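Side-chain contacts in cycloalternan-forming enzyme (Listeria monocytogenes serovar 1/2a, PDB 5F7U), which belongs to glycoside hydrolase family 31 and combines a TIM barrel with several beta-rich domains, including a family 6 carbohydrate-binding module: residues 360-365 and 700-705; 649-654 and 738-743; 707-712 and 717-722. The protein carries 1 engineered substitution. One frame throughout, in Å; residues are numbered along the deposited sequence.

Interaction 1: 360-365 and 700-705; sequences LPKWAF and NLLPYI
Phe365 and Leu702 mark the closest approach of the two backbones, their CA atoms 7.5 Å apart. Phe365 ends a short 3-10 segment, where its N reaches back to Lys362 O at 2.9 Å; Leu702 stands at the start of the helix that runs on to residue 715. The first of these segments leads into strand 367-369, the first of the barrel, while the second follows the eighth strand, 657-660, by way of two helices. The contact therefore joins the beginning and the end of the TIM-barrel domain.

Leu702 is the pivot. With CG anti to the backbone N (chi1 -169°) it extends between the two side chains opposite and gives one methyl to each. CD2 lies alongside the aliphatic part of Lys362, 3.8 Å from its CG and 3.9 Å from its CE, the two chains running at a slant to one another. The lysine turns at chi3 (103°), so CE remains close to that methyl. CD1 instead meets Phe365 CB at 3.8 Å, and it lies equally near Phe365 O, a carbonyl that accepts a bond from Arg698 NE. One helical turn on, Ile705 CG2 approaches Phe365 CB to 4.3 Å and comes to the ring obliquely. In the plane of that ring, at its edge, sits Leu360 O, itself hydrogen-bonded to Tyr706 OH.

Between the segments the joint is thus purely van der Waals: Lys362 contributes its methylenes, and the fit depends on branched aliphatic groups packing against a buried phenylalanine.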
loop_
_atom_site.group_PDB
_atom_site.type_symbol
_atom_site.label_atom_id
_atom_site.label_comp_id
_atom_site.label_asym_id
_atom_site.label_seq_id
_atom_site.Cartn_x
_atom_site.Cartn_y
_atom_site.Cartn_z
ATOM N N LEU A 360 -2.165 -2.870 14.585
ATOM C CA LEU A 360 -2.631 -4.247 14.755
ATOM C C LEU A 360 -1.674 -5.019 15.651
ATOM O O LEU A 360 -0.514 -4.629 15.753
ATOM C CB LEU A 360 -2.704 -4.915 13.374
ATOM C CG LEU A 360 -3.710 -4.301 12.379
ATOM C CD1 LEU A 360 -3.638 -5.085 11.087
ATOM C CD2 LEU A 360 -5.157 -4.270 12.897
ATOM N N PRO A 361 -2.148 -6.112 16.294
ATOM C CA PRO A 361 -1.214 -6.946 17.063
ATOM C C PRO A 361 -0.105 -7.530 16.222
ATOM O O PRO A 361 -0.250 -7.670 15.000
ATOM C CB PRO A 361 -2.078 -8.066 17.652
ATOM C CG PRO A 361 -3.422 -7.907 17.100
ATOM C CD PRO A 361 -3.533 -6.630 16.335
ATOM N N LYS A 362 1.008 -7.859 16.882
ATOM C CA LYS A 362 2.163 -8.410 16.187
ATOM C C LYS A 362 1.865 -9.647 15.355
ATOM O O LYS A 362 2.472 -9.850 14.304
ATOM C CB LYS A 362 3.278 -8.708 17.184
ATOM C CG LYS A 362 4.609 -8.995 16.497
ATOM C CD LYS A 362 5.739 -8.625 17.444
ATOM C CE LYS A 362 6.363 -9.800 18.100
ATOM N NZ LYS A 362 7.393 -9.145 19.006
ATOM N N TRP A 363 0.921 -10.472 15.801
ATOM C CA TRP A 363 0.585 -11.674 15.029
ATOM C C TRP A 363 0.128 -11.411 13.605
ATOM O O TRP A 363 0.335 -12.243 12.729
ATOM C CB TRP A 363 -0.421 -12.573 15.759
ATOM C CG TRP A 363 -1.876 -12.138 15.762
ATOM C CD1 TRP A 363 -2.535 -11.486 16.779
ATOM C CD2 TRP A 363 -2.853 -12.364 14.728
ATOM N NE1 TRP A 363 -3.849 -11.283 16.432
ATOM C CE2 TRP A 363 -4.081 -11.823 15.190
ATOM C CE3 TRP A 363 -2.814 -12.986 13.467
ATOM C CZ2 TRP A 363 -5.263 -11.874 14.426
ATOM C CZ3 TRP A 363 -3.994 -13.035 12.697
ATOM C CH2 TRP A 363 -5.206 -12.477 13.190
ATOM N N ALA A 364 -0.454 -10.238 13.370
ATOM C CA ALA A 364 -0.861 -9.870 12.023
ATOM C C ALA A 364 0.325 -9.770 11.048
ATOM O O ALA A 364 0.124 -9.854 9.835
ATOM C CB ALA A 364 -1.667 -8.575 12.056
ATOM N N PHE A 365 1.537 -9.626 11.588
ATOM C CA PHE A 365 2.762 -9.431 10.784
ATOM C C PHE A 365 3.605 -10.682 10.546
ATOM O O PHE A 365 4.685 -10.602 9.945
ATOM C CB PHE A 365 3.553 -8.257 11.368
ATOM C CG PHE A 365 2.765 -6.991 11.305
ATOM C CD1 PHE A 365 2.701 -6.265 10.113
ATOM C CD2 PHE A 365 1.982 -6.592 12.393
ATOM C CE1 PHE A 365 1.891 -5.134 10.007
ATOM C CE2 PHE A 365 1.172 -5.467 12.302
ATOM C CZ PHE A 365 1.131 -4.728 11.110
ATOM N N ASN A 700 13.124 -13.110 11.923
ATOM C CA ASN A 700 14.327 -12.449 12.493
ATOM C C ASN A 700 14.156 -10.924 12.495
ATOM O O ASN A 700 14.606 -10.234 13.409
ATOM C CB ASN A 700 15.609 -12.775 11.707
ATOM C CG ASN A 700 15.990 -14.251 11.718
ATOM O OD1 ASN A 700 16.430 -14.769 10.686
ATOM N ND2 ASN A 700 15.857 -14.929 12.862
ATOM N N LEU A 701 13.520 -10.405 11.450
ATOM C CA LEU A 701 13.285 -8.961 11.316
ATOM C C LEU A 701 11.987 -8.471 11.937
ATOM O O LEU A 701 11.671 -7.272 11.884
ATOM C CB LEU A 701 13.380 -8.550 9.838
ATOM C CG LEU A 701 14.763 -8.685 9.174
ATOM C CD1 LEU A 701 14.627 -8.429 7.688
ATOM C CD2 LEU A 701 15.760 -7.684 9.754
ATOM N N LEU A 702 11.225 -9.376 12.539
ATOM C CA LEU A 702 9.929 -8.970 13.112
ATOM C C LEU A 702 9.999 -7.791 14.102
ATOM O O LEU A 702 9.092 -6.953 14.079
ATOM C CB LEU A 702 9.129 -10.170 13.662
ATOM C CG LEU A 702 7.663 -9.921 14.053
ATOM C CD1 LEU A 702 6.817 -9.389 12.897
ATOM C CD2 LEU A 702 7.063 -11.220 14.590
ATOM N N PRO A 703 11.072 -7.684 14.935
ATOM C CA PRO A 703 11.084 -6.484 15.807
ATOM C C PRO A 703 11.175 -5.158 15.023
ATOM O O PRO A 703 10.545 -4.170 15.421
ATOM C CB PRO A 703 12.324 -6.707 16.685
ATOM C CG PRO A 703 12.403 -8.201 16.780
ATOM C CD PRO A 703 12.110 -8.644 15.358
ATOM N N TYR A 704 11.920 -5.172 13.920
ATOM C CA TYR A 704 12.042 -4.037 13.000
ATOM C C TYR A 704 10.725 -3.798 12.261
ATOM O O TYR A 704 10.252 -2.656 12.175
ATOM C CB TYR A 704 13.177 -4.324 12.006
ATOM C CG TYR A 704 13.314 -3.371 10.834
ATOM C CD1 TYR A 704 14.049 -2.192 10.962
ATOM C CD2 TYR A 704 12.731 -3.666 9.585
ATOM C CE1 TYR A 704 14.207 -1.320 9.889
ATOM C CE2 TYR A 704 12.845 -2.777 8.500
ATOM C CZ TYR A 704 13.601 -1.622 8.662
ATOM O OH TYR A 704 13.759 -0.730 7.616
ATOM N N ILE A 705 10.155 -4.877 11.718
ATOM C CA ILE A 705 8.880 -4.801 10.985
ATOM C C ILE A 705 7.763 -4.249 11.869
ATOM O O ILE A 705 7.001 -3.369 11.448
ATOM C CB ILE A 705 8.497 -6.181 10.395
ATOM C CG1 ILE A 705 9.522 -6.579 9.305
ATOM C CG2 ILE A 705 7.044 -6.197 9.875
ATOM C CD1 ILE A 705 9.367 -8.021 8.821
#

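Interaction 2: 649-654 and 738-743; sequences TAMAAF and EQYMFG
Tyr740 reaches from its strand toward helix 642-653 and meets both Met651 and Phe654. Its CB points toward the helix while packing beside Arg721 O of the neighbouring strand. CG sits between the backbone N and the carbonyl carbon (chi1 52°), which carries the ring toward the helix. Met720 CG packs against CD1 from one side of the ring; on the CE1 edge, in the ring plane, Phe654 O comes within 3.2 Å of CE1; Met651 CE approaches CE2 obliquely at 4.2 Å. At the tip, OH donates to Phe654 O over 2.7 Å, arriving well above the carbonyl plane, 59° out of it. The same hydroxyl rests 3.6 Å from Met651 CG.

Phe742, two residues along the strand, covers this carbonyl: Phe654 O stands 3.5 Å above its ring, over the centre. The Phe654 and Phe742 side chains cross at about a right angle, CD2 to CD2 at 4.0 Å. Leu614 and Leu618 of helix 607-622 also pack against Tyr740.

The buried carbonyl of Phe654 thus gains a phenol donor, and the tyrosine's polar tip is satisfied among mostly apolar side chains.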
loop_
_atom_site.group_PDB
_atom_site.type_symbol
_atom_site.label_atom_id
_atom_site.label_comp_id
_atom_site.label_asym_id
_atom_site.label_seq_id
_atom_site.Cartn_x
_atom_site.Cartn_y
_atom_site.Cartn_z
ATOM N N THR A 649 7.733 -15.488 -2.978
ATOM C CA THR A 649 8.042 -15.767 -1.572
ATOM C C THR A 649 8.981 -14.710 -1.000
ATOM O O THR A 649 8.707 -14.160 0.068
ATOM C CB THR A 649 8.696 -17.148 -1.420
ATOM O OG1 THR A 649 7.742 -18.160 -1.723
ATOM C CG2 THR A 649 9.263 -17.366 -0.013
ATOM N N ALA A 650 10.069 -14.427 -1.715
ATOM C CA ALA A 650 11.094 -13.504 -1.235
ATOM C C ALA A 650 10.505 -12.100 -1.058
ATOM O O ALA A 650 10.720 -11.447 -0.026
ATOM C CB ALA A 650 12.253 -13.462 -2.215
ATOM N N MET A 651 9.775 -11.639 -2.071
ATOM C CA MET A 651 9.156 -10.316 -1.985
ATOM C C MET A 651 8.124 -10.293 -0.837
ATOM O O MET A 651 8.110 -9.352 -0.054
ATOM C CB MET A 651 8.554 -9.888 -3.323
ATOM C CG MET A 651 7.856 -8.522 -3.290
ATOM S SD MET A 651 6.131 -8.679 -2.768
ATOM C CE MET A 651 5.712 -6.971 -2.462
ATOM N N ALA A 652 7.300 -11.340 -0.740
ATOM C CA ALA A 652 6.213 -11.381 0.249
ATOM C C ALA A 652 6.739 -11.319 1.674
ATOM O O ALA A 652 6.138 -10.660 2.549
ATOM C CB ALA A 652 5.352 -12.631 0.059
ATOM N N ALA A 653 7.872 -11.986 1.909
ATOM C CA ALA A 653 8.501 -11.993 3.230
ATOM C C ALA A 653 9.031 -10.597 3.585
ATOM O O ALA A 653 9.193 -10.285 4.763
ATOM C CB ALA A 653 9.625 -13.023 3.272
ATOM N N PHE A 654 9.243 -9.760 2.564
ATOM C CA PHE A 654 9.673 -8.357 2.735
ATOM C C PHE A 654 8.578 -7.367 2.336
ATOM O O PHE A 654 8.874 -6.291 1.773
ATOM C CB PHE A 654 10.985 -8.075 1.956
ATOM C CG PHE A 654 12.215 -8.596 2.643
ATOM C CD1 PHE A 654 12.564 -9.943 2.546
ATOM C CD2 PHE A 654 13.011 -7.745 3.448
ATOM C CE1 PHE A 654 13.696 -10.447 3.196
ATOM C CE2 PHE A 654 14.150 -8.238 4.089
ATOM C CZ PHE A 654 14.489 -9.594 3.965
ATOM N N GLU A 738 9.863 -1.674 -9.321
ATOM C CA GLU A 738 10.384 -3.012 -9.062
ATOM C C GLU A 738 11.401 -3.020 -7.924
ATOM O O GLU A 738 12.217 -3.944 -7.786
ATOM C CB GLU A 738 10.950 -3.655 -10.342
ATOM C CG GLU A 738 9.967 -3.661 -11.508
ATOM C CD GLU A 738 10.449 -4.430 -12.738
ATOM O OE1 GLU A 738 11.577 -4.972 -12.741
ATOM O OE2 GLU A 738 9.650 -4.533 -13.707
ATOM N N GLN A 739 11.321 -1.991 -7.088
ATOM C CA GLN A 739 12.067 -1.936 -5.828
ATOM C C GLN A 739 11.317 -0.990 -4.910
ATOM O O GLN A 739 10.448 -0.233 -5.369
ATOM C CB GLN A 739 13.500 -1.440 -6.035
ATOM C CG GLN A 739 13.602 0.014 -6.513
ATOM C CD GLN A 739 15.046 0.414 -6.763
ATOM O OE1 GLN A 739 15.656 -0.021 -7.728
ATOM N NE2 GLN A 739 15.587 1.251 -5.888
ATOM N N TYR A 740 11.672 -0.998 -3.630
ATOM C CA TYR A 740 10.986 -0.137 -2.671
ATOM C C TYR A 740 11.740 -0.066 -1.372
ATOM O O TYR A 740 12.672 -0.856 -1.128
ATOM C CB TYR A 740 9.567 -0.668 -2.399
ATOM C CG TYR A 740 9.483 -2.122 -2.006
ATOM C CD1 TYR A 740 9.633 -2.533 -0.663
ATOM C CD2 TYR A 740 9.227 -3.110 -2.981
ATOM C CE1 TYR A 740 9.527 -3.889 -0.308
ATOM C CE2 TYR A 740 9.119 -4.462 -2.629
ATOM C CZ TYR A 740 9.267 -4.837 -1.297
ATOM O OH TYR A 740 9.147 -6.180 -0.953
ATOM N N MET A 741 11.345 0.880 -0.526
ATOM C CA MET A 741 11.885 0.945 0.833
ATOM C C MET A 741 10.960 0.163 1.747
ATOM O O MET A 741 9.731 0.186 1.573
ATOM C CB MET A 741 11.982 2.388 1.337
ATOM C CG MET A 741 12.950 3.282 0.561
ATOM S SD MET A 741 14.655 2.693 0.557
ATOM C CE MET A 741 15.096 2.747 2.296
ATOM N N PHE A 742 11.547 -0.525 2.719
ATOM C CA PHE A 742 10.779 -1.339 3.660
ATOM C C PHE A 742 11.224 -0.953 5.058
ATOM O O PHE A 742 12.409 -1.093 5.391
ATOM C CB PHE A 742 11.021 -2.831 3.370
ATOM C CG PHE A 742 10.159 -3.766 4.167
ATOM C CD1 PHE A 742 8.767 -3.632 4.180
ATOM C CD2 PHE A 742 10.746 -4.815 4.876
ATOM C CE1 PHE A 742 7.975 -4.509 4.911
ATOM C CE2 PHE A 742 9.951 -5.707 5.596
ATOM C CZ PHE A 742 8.574 -5.558 5.607
ATOM N N GLY A 743 10.289 -0.423 5.858
ATOM C CA GLY A 743 10.662 0.323 7.093
ATOM C C GLY A 743 11.488 1.549 6.703
ATOM O O GLY A 743 11.444 1.971 5.552
#

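Interaction 3: 707-712 and 717-722; sequences TAAKDT and KSMMRQ
Thr712 and Lys717 make the direct polar link: Thr712 OG1 donates to Lys717 O at 2.7 Å, tilted 29° from the carbonyl plane. With OG1 anti to its own carbonyl carbon (chi1 -65°), the hydroxyl is turned to this oxygen, and it also bonds with Ser626 OG. The CA of Thr712 adds a CA-H...O contact to Lys717 O at 3.2 Å. A water donates to the same oxygen at 2.9 Å and also to Ala708 O, bridging helix and loop.

This is a tight helix-to-strand connection. Helix 702-715 is followed, after a short loop, by strand 720-721, an edge strand of the antiparallel sheet of the C-terminal domain.

Apolar packing belongs to Met719, whose chain lies across Thr712 at about a right angle. Its CG sits 4.1 Å from Ala708 CB, and its SD 4.0 Å from Ala709 CB.

Among the charged groups, Asp711 OD2 rests against Lys717 CB at 3.7 Å, but the amine passes on to a salt bridge with Asp744, while Asp711 OD1 is hydrogen-bonded to Asn715 ND2. Lys717 CE lies over one face of the Arg721 guanidinium. That group is fixed in turn by NH2 donating to Ser718 O at 2.9 Å and by NH1 bridging to Asp726.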
loop_
_atom_site.group_PDB
_atom_site.type_symbol
_atom_site.label_atom_id
_atom_site.label_comp_id
_atom_site.label_asym_id
_atom_site.label_seq_id
_atom_site.Cartn_x
_atom_site.Cartn_y
_atom_site.Cartn_z
ATOM N N THR A 707 8.070 -2.475 14.670
ATOM C CA THR A 707 8.325 -1.064 14.973
ATOM C C THR A 707 7.876 -0.194 13.798
ATOM O O THR A 707 7.306 0.885 14.007
ATOM C CB THR A 707 9.806 -0.810 15.328
ATOM O OG1 THR A 707 10.138 -1.582 16.481
ATOM C CG2 THR A 707 10.073 0.672 15.665
ATOM N N ALA A 708 8.128 -0.658 12.575
ATOM C CA ALA A 708 7.656 0.093 11.395
ATOM C C ALA A 708 6.128 0.160 11.350
ATOM O O ALA A 708 5.566 1.191 10.979
ATOM C CB ALA A 708 8.208 -0.494 10.100
ATOM N N ALA A 709 5.463 -0.916 11.760
ATOM C CA ALA A 709 3.994 -0.921 11.819
ATOM C C ALA A 709 3.478 0.157 12.793
ATOM O O ALA A 709 2.521 0.880 12.490
ATOM C CB ALA A 709 3.480 -2.300 12.214
ATOM N N LYS A 710 4.147 0.303 13.928
ATOM C CA LYS A 710 3.788 1.333 14.896
ATOM C C LYS A 710 4.054 2.725 14.337
ATOM O O LYS A 710 3.267 3.636 14.581
ATOM C CB LYS A 710 4.553 1.112 16.216
ATOM C CG LYS A 710 4.409 2.208 17.269
ATOM C CD LYS A 710 3.082 2.151 17.995
ATOM C CE LYS A 710 3.199 2.583 19.455
ATOM N NZ LYS A 710 4.034 3.803 19.668
ATOM N N ASP A 711 5.151 2.875 13.588
ATOM C CA ASP A 711 5.479 4.163 12.962
ATOM C C ASP A 711 4.425 4.578 11.932
ATOM O O ASP A 711 4.147 5.768 11.758
ATOM C CB ASP A 711 6.858 4.155 12.320
ATOM C CG ASP A 711 7.448 5.569 12.188
ATOM O OD1 ASP A 711 7.289 6.384 13.127
ATOM O OD2 ASP A 711 8.091 5.851 11.161
ATOM N N THR A 712 3.832 3.598 11.253
ATOM C CA THR A 712 2.676 3.904 10.380
ATOM C C THR A 712 1.528 4.501 11.200
ATOM O O THR A 712 0.941 5.520 10.824
ATOM C CB THR A 712 2.153 2.648 9.673
ATOM O OG1 THR A 712 3.141 2.154 8.772
ATOM C CG2 THR A 712 0.865 2.987 8.885
ATOM N N LYS A 717 3.910 7.024 8.299
ATOM C CA LYS A 717 4.915 6.507 7.378
ATOM C C LYS A 717 4.574 5.064 7.013
ATOM O O LYS A 717 4.628 4.177 7.858
ATOM C CB LYS A 717 6.302 6.561 7.992
ATOM C CG LYS A 717 7.414 6.275 6.999
ATOM C CD LYS A 717 8.644 7.014 7.457
ATOM C CE LYS A 717 9.823 6.630 6.624
ATOM N NZ LYS A 717 10.995 7.147 7.380
ATOM N N SER A 718 4.217 4.832 5.751
ATOM C CA SER A 718 3.869 3.473 5.330
ATOM C C SER A 718 5.065 2.542 5.420
ATOM O O SER A 718 6.211 2.982 5.328
ATOM C CB SER A 718 3.307 3.489 3.905
ATOM O OG SER A 718 2.073 4.205 3.916
ATOM N N MET A 719 4.787 1.248 5.599
ATOM C CA MET A 719 5.843 0.247 5.773
ATOM C C MET A 719 6.647 -0.008 4.500
ATOM O O MET A 719 7.875 -0.151 4.547
ATOM C CB MET A 719 5.247 -1.058 6.285
ATOM C CG MET A 719 4.830 -0.945 7.745
ATOM S SD MET A 719 3.793 -2.319 8.241
ATOM C CE MET A 719 5.029 -3.578 8.491
ATOM N N MET A 720 5.947 -0.054 3.367
ATOM C CA MET A 720 6.593 -0.322 2.091
ATOM C C MET A 720 6.351 0.883 1.215
ATOM O O MET A 720 5.195 1.244 1.027
ATOM C CB MET A 720 5.955 -1.566 1.464
ATOM C CG MET A 720 6.507 -1.899 0.094
ATOM S SD MET A 720 5.782 -3.379 -0.658
ATOM C CE MET A 720 4.071 -2.880 -0.646
ATOM N N ARG A 721 7.410 1.518 0.695
ATOM C CA ARG A 721 7.240 2.795 -0.019
ATOM C C ARG A 721 7.972 2.836 -1.355
ATOM O O ARG A 721 9.105 2.386 -1.471
ATOM C CB ARG A 721 7.733 3.981 0.850
ATOM C CG ARG A 721 7.019 4.119 2.189
ATOM C CD ARG A 721 7.535 5.253 3.090
ATOM N NE ARG A 721 8.999 5.222 3.266
ATOM C CZ ARG A 721 9.670 4.277 3.926
ATOM N NH1 ARG A 721 11.006 4.337 4.008
ATOM N NH2 ARG A 721 9.017 3.277 4.528
ATOM N N GLN A 722 7.320 3.446 -2.338
ATOM C CA GLN A 722 7.914 3.676 -3.659
ATOM C C GLN A 722 9.083 4.663 -3.427
ATOM O O GLN A 722 9.020 5.514 -2.503
ATOM C CB GLN A 722 6.823 4.275 -4.555
ATOM C CG GLN A 722 7.100 4.253 -6.065
ATOM C CD GLN A 722 8.011 5.405 -6.487
ATOM O OE1 GLN A 722 7.985 6.468 -5.884
ATOM N NE2 GLN A 722 8.833 5.187 -7.510
HETATM O O HOH W 1 6.646 2.258 8.617
#

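Overall arrangement
The three contacts form one cluster, within about 17 Å of the centre of the molecule: interaction 1 lies about 15 Å from interaction 2, and interaction 3 about 12 Å from each, centre to centre. Helix 702-715 serves both 1 and 3, and strands 740-742 and 720-721, neighbours in one antiparallel sheet, tie 2 to 3. Phe365 and Met719 touch between 1 and 3, while Tyr704 OH probably bonds Phe742 O between 1 and 2. Along the chain, interaction 1 closes before 3 opens, its segments alternate with those of 2, and 3 falls between those of 2. Interaction 1 ties the barrel's start to helix 702-715; 2 and 3 link late barrel helices to the C-terminal sheet.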